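Local coordinates for protein pectate lyase (Erwinia chrysanthemi, PDB 1RU4) that cleaves pectate (polygalacturonate) by beta-elimination, using a right-handed parallel beta-helix fold, at residues 111-116 with 133-138; 348-353 with 362-367. One frame throughout, in Å; residues are numbered along the deposited sequence.

Interaction 1: residues 111-116 with 133-138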
ATOM      1  N   TYR A 111       4.130  -4.944 -15.435  1.00  5.53           N
ATOM      2  CA  TYR A 111       2.786  -5.299 -15.884  1.00  5.71           C
ATOM      3  C   TYR A 111       2.604  -6.782 -15.569  1.00  5.77           C
ATOM      4  O   TYR A 111       3.150  -7.644 -16.257  1.00  6.28           O
ATOM      5  CB  TYR A 111       2.646  -5.035 -17.389  1.00  5.85           C
ATOM      6  CG  TYR A 111       1.266  -5.267 -17.981  1.00  7.30           C
ATOM      7  CD1 TYR A 111       1.127  -5.643 -19.316  1.00  9.27           C
ATOM      8  CD2 TYR A 111       0.105  -5.082 -17.226  1.00  7.83           C
ATOM      9  CE1 TYR A 111      -0.129  -5.826 -19.890  1.00 10.26           C
ATOM     10  CE2 TYR A 111      -1.164  -5.265 -17.796  1.00  9.34           C
ATOM     11  CZ  TYR A 111      -1.268  -5.635 -19.128  1.00  9.97           C
ATOM     12  OH  TYR A 111      -2.506  -5.817 -19.709  1.00 11.94           O
ATOM     13  N   VAL A 112       1.879  -7.068 -14.491  1.00  5.67           N
ATOM     14  CA  VAL A 112       1.710  -8.444 -14.026  1.00  6.24           C
ATOM     15  C   VAL A 112       0.394  -9.051 -14.504  1.00  6.74           C
ATOM     16  O   VAL A 112      -0.667  -8.793 -13.936  1.00  6.75           O
ATOM     17  CB  VAL A 112       1.804  -8.523 -12.478  1.00  7.08           C
ATOM     18  CG1 VAL A 112       1.757  -9.972 -12.009  1.00  8.14           C
ATOM     19  CG2 VAL A 112       3.087  -7.855 -11.993  1.00  7.67           C
ATOM     20  N   THR A 113       0.472  -9.850 -15.566  1.00  6.26           N
ATOM     21  CA  THR A 113      -0.709 -10.496 -16.134  1.00  7.32           C
ATOM     22  C   THR A 113      -0.813 -11.955 -15.704  1.00  7.30           C
ATOM     23  O   THR A 113      -1.893 -12.550 -15.757  1.00  8.55           O
ATOM     24  CB  THR A 113      -0.703 -10.432 -17.676  1.00  8.66           C
ATOM     25  OG1 THR A 113       0.405 -11.186 -18.188  1.00  9.78           O
ATOM     26  CG2 THR A 113      -0.587  -8.996 -18.147  1.00  9.03           C
ATOM     27  N   GLY A 114       0.319 -12.522 -15.290  1.00  7.17           N
ATOM     28  CA  GLY A 114       0.354 -13.900 -14.835  1.00  7.97           C
ATOM     29  C   GLY A 114      -0.059 -14.058 -13.384  1.00  7.15           C
ATOM     30  O   GLY A 114      -0.351 -13.072 -12.701  1.00  7.36           O
ATOM     31  N   ASP A 115      -0.079 -15.304 -12.917  1.00  7.54           N
ATOM     32  CA  ASP A 115      -0.491 -15.634 -11.556  1.00  8.13           C
ATOM     33  C   ASP A 115       0.669 -16.171 -10.721  1.00  8.11           C
ATOM     34  O   ASP A 115       1.687 -16.610 -11.255  1.00  8.61           O
ATOM     35  CB  ASP A 115      -1.587 -16.715 -11.568  1.00  8.54           C
ATOM     36  CG  ASP A 115      -2.828 -16.311 -12.347  1.00 11.17           C
ATOM     37  OD1 ASP A 115      -3.571 -17.225 -12.763  1.00 13.67           O
ATOM     38  OD2 ASP A 115      -3.083 -15.106 -12.536  1.00 10.17           O
ATOM     39  N   TYR A 116       0.481 -16.153  -9.405  1.00  8.38           N
ATOM     40  CA  TYR A 116       1.420 -16.739  -8.452  1.00  8.04           C
ATOM     41  C   TYR A 116       2.862 -16.238  -8.492  1.00  8.59           C
ATOM     42  O   TYR A 116       3.808 -17.024  -8.402  1.00  9.47           O
ATOM     43  CB  TYR A 116       1.379 -18.273  -8.535  1.00  8.48           C
ATOM     44  CG  TYR A 116       0.073 -18.872  -8.060  1.00 10.12           C
ATOM     45  CD1 TYR A 116      -0.904 -19.277  -8.971  1.00 11.41           C
ATOM     46  CD2 TYR A 116      -0.192 -19.023  -6.700  1.00 10.67           C
ATOM     47  CE1 TYR A 116      -2.115 -19.817  -8.536  1.00 12.83           C
ATOM     48  CE2 TYR A 116      -1.399 -19.561  -6.255  1.00 12.39           C
ATOM     49  CZ  TYR A 116      -2.354 -19.954  -7.180  1.00 13.01           C
ATOM     50  OH  TYR A 116      -3.550 -20.479  -6.746  1.00 17.80           O
ATOM     51  N   TYR A 133       1.084  -2.591 -12.442  1.00  6.03           N
ATOM     52  CA  TYR A 133      -0.314  -2.731 -12.835  1.00  6.00           C
ATOM     53  C   TYR A 133      -0.604  -4.227 -12.868  1.00  5.87           C
ATOM     54  O   TYR A 133      -0.047  -4.965 -13.687  1.00  5.28           O
ATOM     55  CB  TYR A 133      -0.545  -2.098 -14.211  1.00  6.04           C
ATOM     56  CG  TYR A 133      -2.000  -1.852 -14.556  1.00  6.56           C
ATOM     57  CD1 TYR A 133      -2.607  -0.631 -14.262  1.00  6.52           C
ATOM     58  CD2 TYR A 133      -2.762  -2.825 -15.202  1.00  8.12           C
ATOM     59  CE1 TYR A 133      -3.932  -0.383 -14.603  1.00  7.92           C
ATOM     60  CE2 TYR A 133      -4.094  -2.587 -15.546  1.00  9.65           C
ATOM     61  CZ  TYR A 133      -4.669  -1.363 -15.245  1.00  7.63           C
ATOM     62  OH  TYR A 133      -5.978  -1.113 -15.597  1.00  9.58           O
ATOM     63  N   VAL A 134      -1.480  -4.663 -11.969  1.00  6.12           N
ATOM     64  CA  VAL A 134      -1.733  -6.085 -11.769  1.00  5.11           C
ATOM     65  C   VAL A 134      -3.122  -6.537 -12.208  1.00  6.59           C
ATOM     66  O   VAL A 134      -4.125  -6.126 -11.623  1.00  6.71           O
ATOM     67  CB  VAL A 134      -1.543  -6.456 -10.278  1.00  6.29           C
ATOM     68  CG1 VAL A 134      -1.642  -7.961 -10.081  1.00  6.73           C
ATOM     69  CG2 VAL A 134      -0.210  -5.923  -9.767  1.00  5.62           C
ATOM     70  N   ILE A 135      -3.174  -7.390 -13.230  1.00  5.63           N
ATOM     71  CA  ILE A 135      -4.443  -7.974 -13.666  1.00  6.33           C
ATOM     72  C   ILE A 135      -4.464  -9.483 -13.424  1.00  7.51           C
ATOM     73  O   ILE A 135      -5.502 -10.132 -13.578  1.00  8.17           O
ATOM     74  CB  ILE A 135      -4.777  -7.659 -15.154  1.00  7.58           C
ATOM     75  CG1 ILE A 135      -3.807  -8.365 -16.103  1.00  6.20           C
ATOM     76  CG2 ILE A 135      -4.760  -6.154 -15.387  1.00  7.94           C
ATOM     77  CD1 ILE A 135      -4.174  -8.201 -17.572  1.00  8.28           C
ATOM     78  N   GLY A 136      -3.308 -10.027 -13.043  1.00  6.36           N
ATOM     79  CA  GLY A 136      -3.203 -11.434 -12.696  1.00  7.63           C
ATOM     80  C   GLY A 136      -3.700 -11.696 -11.284  1.00  7.52           C
ATOM     81  O   GLY A 136      -4.101 -10.769 -10.577  1.00  7.77           O
ATOM     82  N   SER A 137      -3.638 -12.951 -10.852  1.00  7.58           N
ATOM     83  CA  SER A 137      -4.172 -13.336  -9.548  1.00  7.46           C
ATOM     84  C   SER A 137      -3.194 -14.126  -8.682  1.00  6.71           C
ATOM     85  O   SER A 137      -2.218 -14.690  -9.180  1.00  6.75           O
ATOM     86  CB  SER A 137      -5.463 -14.142  -9.733  1.00  7.67           C
ATOM     87  OG  SER A 137      -6.457 -13.367 -10.383  1.00  7.89           O
ATOM     88  N   HIS A 138      -3.462 -14.142  -7.376  1.00  7.62           N
ATOM     89  CA  HIS A 138      -2.660 -14.879  -6.400  1.00  7.31           C
ATOM     90  C   HIS A 138      -1.201 -14.437  -6.348  1.00  7.23           C
ATOM     91  O   HIS A 138      -0.305 -15.232  -6.052  1.00  7.92           O
ATOM     92  CB  HIS A 138      -2.756 -16.384  -6.661  1.00  9.43           C
ATOM     93  CG  HIS A 138      -4.147 -16.927  -6.549  1.00 10.97           C
ATOM     94  ND1 HIS A 138      -4.771 -17.125  -5.337  1.00 12.55           N
ATOM     95  CD2 HIS A 138      -5.034 -17.309  -7.497  1.00 12.93           C
ATOM     96  CE1 HIS A 138      -5.985 -17.607  -5.543  1.00 13.43           C
ATOM     97  NE2 HIS A 138      -6.169 -17.727  -6.845  1.00 14.36           N
TER
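Tyr111 and Val112 pair in parallel with Tyr133 and Val134, two neighbouring rungs of the right-handed parallel beta-helix, and both chains then leave the strand through the same turn, so that the backbone path repeats one coil further on, with Tyr, Val and Gly matched at 111/133, 112/134 and 114/136. Backbone hydrogen bonds set this up. Val112 N gives to Tyr133 O, and Val112 O takes two donors from opposite faces of its carbonyl plane: Ile135 N at 3.0 Å and Gly136 N at 3.0 Å. This double grip carries the pairing from strand into turn. Past it, Gly136 CA makes a CA-H...O contact with Gly114 O, and Tyr116 N bonds to Ser137 O. In between, Ser137 N turns to the Asp115 carboxylate, giving to OD2 at 2.8 Å from above the carboxylate plane.

Tyr111 and Tyr133 extend side by side, with Tyr133 O at the edge of the Tyr111 ring; Tyr133 OH goes on to Asn158, and its ring stacks on Tyr108. Ile135 has CG1 turned between its backbone N and carbonyl carbon (chi1 68°), which brings CD1 within 3.6 Å of Tyr111 OH and 3.7 Å of Thr113 CG2. That threonine methyl also lies over the centre of the Tyr111 ring.

At the far end the aromatic pair Tyr116 and His138 runs side by side, planes 4° apart but slid so far that the rings barely overlap. Tyr162 meets the His138 ring in turn. The slide puts His138 CB over one face of the Tyr116 ring, 3.6 Å from its centroid, and sets Tyr116 OH above the centre of the imidazole.

Interaction 2: residues 348-353 with 362-367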
ATOM      1  N   THR A 348       5.122  13.744  13.778  1.00  4.35           N
ATOM      2  CA  THR A 348       4.791  13.080  12.524  1.00  4.56           C
ATOM      3  C   THR A 348       5.984  12.659  11.673  1.00  5.40           C
ATOM      4  O   THR A 348       5.816  11.892  10.725  1.00  5.81           O
ATOM      5  CB  THR A 348       3.825  13.925  11.666  1.00  5.11           C
ATOM      6  OG1 THR A 348       4.441  15.172  11.322  1.00  6.17           O
ATOM      7  CG2 THR A 348       2.530  14.190  12.424  1.00  6.08           C
ATOM      8  N   SER A 349       7.181  13.141  12.005  1.00  4.69           N
ATOM      9  CA  SER A 349       8.372  12.760  11.244  1.00  3.89           C
ATOM     10  C   SER A 349       8.716  11.287  11.448  1.00  3.98           C
ATOM     11  O   SER A 349       9.441  10.696  10.648  1.00  4.83           O
ATOM     12  CB  SER A 349       9.575  13.636  11.618  1.00  5.89           C
ATOM     13  OG  SER A 349      10.093  13.299  12.889  1.00  7.20           O
ATOM     14  N   LEU A 350       8.168  10.693  12.506  1.00  4.51           N
ATOM     15  CA  LEU A 350       8.417   9.287  12.813  1.00  4.63           C
ATOM     16  C   LEU A 350       7.695   8.318  11.877  1.00  4.80           C
ATOM     17  O   LEU A 350       8.023   7.139  11.846  1.00  4.98           O
ATOM     18  CB  LEU A 350       8.023   8.980  14.260  1.00  5.88           C
ATOM     19  CG  LEU A 350       8.807   9.692  15.362  1.00  5.61           C
ATOM     20  CD1 LEU A 350       8.126   9.453  16.704  1.00  6.24           C
ATOM     21  CD2 LEU A 350      10.246   9.194  15.388  1.00  7.28           C
ATOM     22  N   ALA A 351       6.735   8.814  11.100  1.00  4.42           N
ATOM     23  CA  ALA A 351       5.935   7.947  10.233  1.00  4.16           C
ATOM     24  C   ALA A 351       6.715   7.254   9.120  1.00  5.35           C
ATOM     25  O   ALA A 351       6.341   6.163   8.683  1.00  5.01           O
ATOM     26  CB  ALA A 351       4.762   8.728   9.645  1.00  5.55           C
ATOM     27  N   THR A 352       7.802   7.875   8.673  1.00  5.53           N
ATOM     28  CA  THR A 352       8.589   7.329   7.569  1.00  5.15           C
ATOM     29  C   THR A 352       9.953   6.781   7.970  1.00  5.18           C
ATOM     30  O   THR A 352      10.840   6.622   7.125  1.00  6.75           O
ATOM     31  CB  THR A 352       8.766   8.364   6.443  1.00  4.88           C
ATOM     32  OG1 THR A 352       9.265   9.587   6.992  1.00  4.08           O
ATOM     33  CG2 THR A 352       7.444   8.628   5.742  1.00  5.50           C
ATOM     34  N   VAL A 353      10.126   6.493   9.257  1.00  4.69           N
ATOM     35  CA  VAL A 353      11.358   5.864   9.717  1.00  6.13           C
ATOM     36  C   VAL A 353      11.479   4.500   9.032  1.00  5.83           C
ATOM     37  O   VAL A 353      10.474   3.891   8.652  1.00  4.80           O
ATOM     38  CB  VAL A 353      11.400   5.721  11.260  1.00  7.10           C
ATOM     39  CG1 VAL A 353      11.668   7.069  11.910  1.00  7.99           C
ATOM     40  CG2 VAL A 353      10.106   5.185  11.770  1.00 12.95           C
ATOM     41  N   PRO A 362       8.470   0.104  11.505  1.00  6.16           N
ATOM     42  CA  PRO A 362       9.275   0.551  12.642  1.00  6.95           C
ATOM     43  C   PRO A 362       8.399   0.734  13.874  1.00  7.97           C
ATOM     44  O   PRO A 362       7.231   1.122  13.772  1.00  7.36           O
ATOM     45  CB  PRO A 362       9.842   1.878  12.150  1.00  7.19           C
ATOM     46  CG  PRO A 362       8.769   2.378  11.235  1.00  6.31           C
ATOM     47  CD  PRO A 362       8.400   1.142  10.463  1.00  7.04           C
ATOM     48  N   GLU A 363       8.956   0.402  15.030  1.00  9.51           N
ATOM     49  CA  GLU A 363       8.249   0.549  16.291  1.00 10.10           C
ATOM     50  C   GLU A 363       8.622   1.909  16.872  1.00  8.89           C
ATOM     51  O   GLU A 363       9.739   2.102  17.351  1.00 10.48           O
ATOM     52  CB  GLU A 363       8.662  -0.581  17.238  1.00 13.25           C
ATOM     53  CG  GLU A 363       7.814  -0.721  18.480  1.00 19.56           C
ATOM     54  CD  GLU A 363       8.145  -1.984  19.250  1.00 22.78           C
ATOM     55  OE1 GLU A 363       9.164  -1.992  19.975  1.00 26.42           O
ATOM     56  OE2 GLU A 363       7.394  -2.973  19.119  1.00 24.87           O
ATOM     57  N   THR A 364       7.706   2.868  16.765  1.00  7.48           N
ATOM     58  CA  THR A 364       7.944   4.216  17.278  1.00  7.32           C
ATOM     59  C   THR A 364       6.836   4.607  18.249  1.00  6.45           C
ATOM     60  O   THR A 364       5.883   3.856  18.449  1.00  8.47           O
ATOM     61  CB  THR A 364       7.988   5.270  16.143  1.00  6.78           C
ATOM     62  OG1 THR A 364       6.658   5.554  15.692  1.00  8.87           O
ATOM     63  CG2 THR A 364       8.810   4.764  14.969  1.00  7.40           C
ATOM     64  N   SER A 365       6.957   5.796  18.832  1.00  7.14           N
ATOM     65  CA  SER A 365       5.970   6.290  19.784  1.00  6.10           C
ATOM     66  C   SER A 365       4.815   7.056  19.140  1.00  5.80           C
ATOM     67  O   SER A 365       3.879   7.461  19.833  1.00  6.56           O
ATOM     68  CB  SER A 365       6.650   7.176  20.825  1.00  8.29           C
ATOM     69  OG  SER A 365       7.551   6.424  21.617  1.00 13.89           O
ATOM     70  N   LEU A 366       4.876   7.250  17.823  1.00  5.39           N
ATOM     71  CA  LEU A 366       3.857   8.022  17.112  1.00  3.90           C
ATOM     72  C   LEU A 366       2.469   7.383  17.165  1.00  5.20           C
ATOM     73  O   LEU A 366       2.255   6.276  16.667  1.00  4.93           O
ATOM     74  CB  LEU A 366       4.284   8.267  15.657  1.00  5.26           C
ATOM     75  CG  LEU A 366       3.348   9.089  14.763  1.00  3.84           C
ATOM     76  CD1 LEU A 366       3.068  10.452  15.385  1.00  5.61           C
ATOM     77  CD2 LEU A 366       3.970   9.249  13.380  1.00  5.62           C
ATOM     78  N   PHE A 367       1.538   8.109  17.777  1.00  3.87           N
ATOM     79  CA  PHE A 367       0.152   7.671  17.954  1.00  4.83           C
ATOM     80  C   PHE A 367      -0.022   6.520  18.938  1.00  5.74           C
ATOM     81  O   PHE A 367      -1.105   5.951  19.043  1.00  5.68           O
ATOM     82  CB  PHE A 367      -0.508   7.329  16.610  1.00  4.66           C
ATOM     83  CG  PHE A 367      -0.552   8.484  15.646  1.00  3.61           C
ATOM     84  CD1 PHE A 367      -0.079   8.335  14.349  1.00  4.27           C
ATOM     85  CD2 PHE A 367      -1.038   9.726  16.044  1.00  4.48           C
ATOM     86  CE1 PHE A 367      -0.080   9.408  13.462  1.00  4.23           C
ATOM     87  CE2 PHE A 367      -1.043  10.808  15.160  1.00  5.70           C
ATOM     88  CZ  PHE A 367      -0.561  10.645  13.868  1.00  3.44           C
TER
HETATM   89  O   HOH W   1       6.058   5.478  13.117  1.00 14.10           O
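Leu350 belongs to a short 3-10 turn, residues 348-350, which faces the irregular chain of residues 362-367 with no direct hydrogen bond between them; their CA atoms come within 6.4 Å at Leu350 and Leu366 and again at Val353 and Pro362. The two leucine side chains run antiparallel past one another, and Leu350 CB meets Leu366 CB at 4.1 Å. Leu366 holds CG opposite its own nitrogen (chi1 -179°), and CD2 reaches the turn, 3.6 Å from Ala351 N and 3.9 Å from Ala351 CB. Its other methyl, CD1, lies over the centre of the Phe367 ring.

Thr364 works in two ways. Its OG1 accepts from Leu366 N at 3.3 Å, an ST turn across the bend. The same hydroxyl shares a water with Leu350 O: the water lies 2.6 Å from Thr364 OG1 and donates to the carbonyl, bridging the two segments, although the position of Leu350 O is less certain. Val353 and Pro362 close the other end, where the position of Val353 CG2 is doubtful and the model too tight for detail.

Both segments lie in the chain after strand 325-328 and pack back onto the outside of the beta-helix: Ala351 and Leu366 touch Trp226 of strand 226-228, Thr348 reaches Phe266 of strand 264-266, and Val353 O is held by Arg202 of strand 202-204.

Overall arrangement
Interaction 1 comes earlier in the sequence, wholly ahead of interaction 2; their centres are 32 Å apart, their nearest atoms about 22 Å, on opposite sides of the chain's centre. They share no strand. Residues 111-116 and 133-138 belong to successive coils, in the five-stranded parallel sheet running from 70-72 to 186-188, so interaction 1 is part of the beta-helix itself. Interaction 2 joins two pieces of the tail that follows strand 325-328, and this tail doubles back over strands 202-204, 226-228 and 264-266 of a different face. One contact thus stacks the coils, whereas the other packs the C-terminal chain against the outside of the beta-helix.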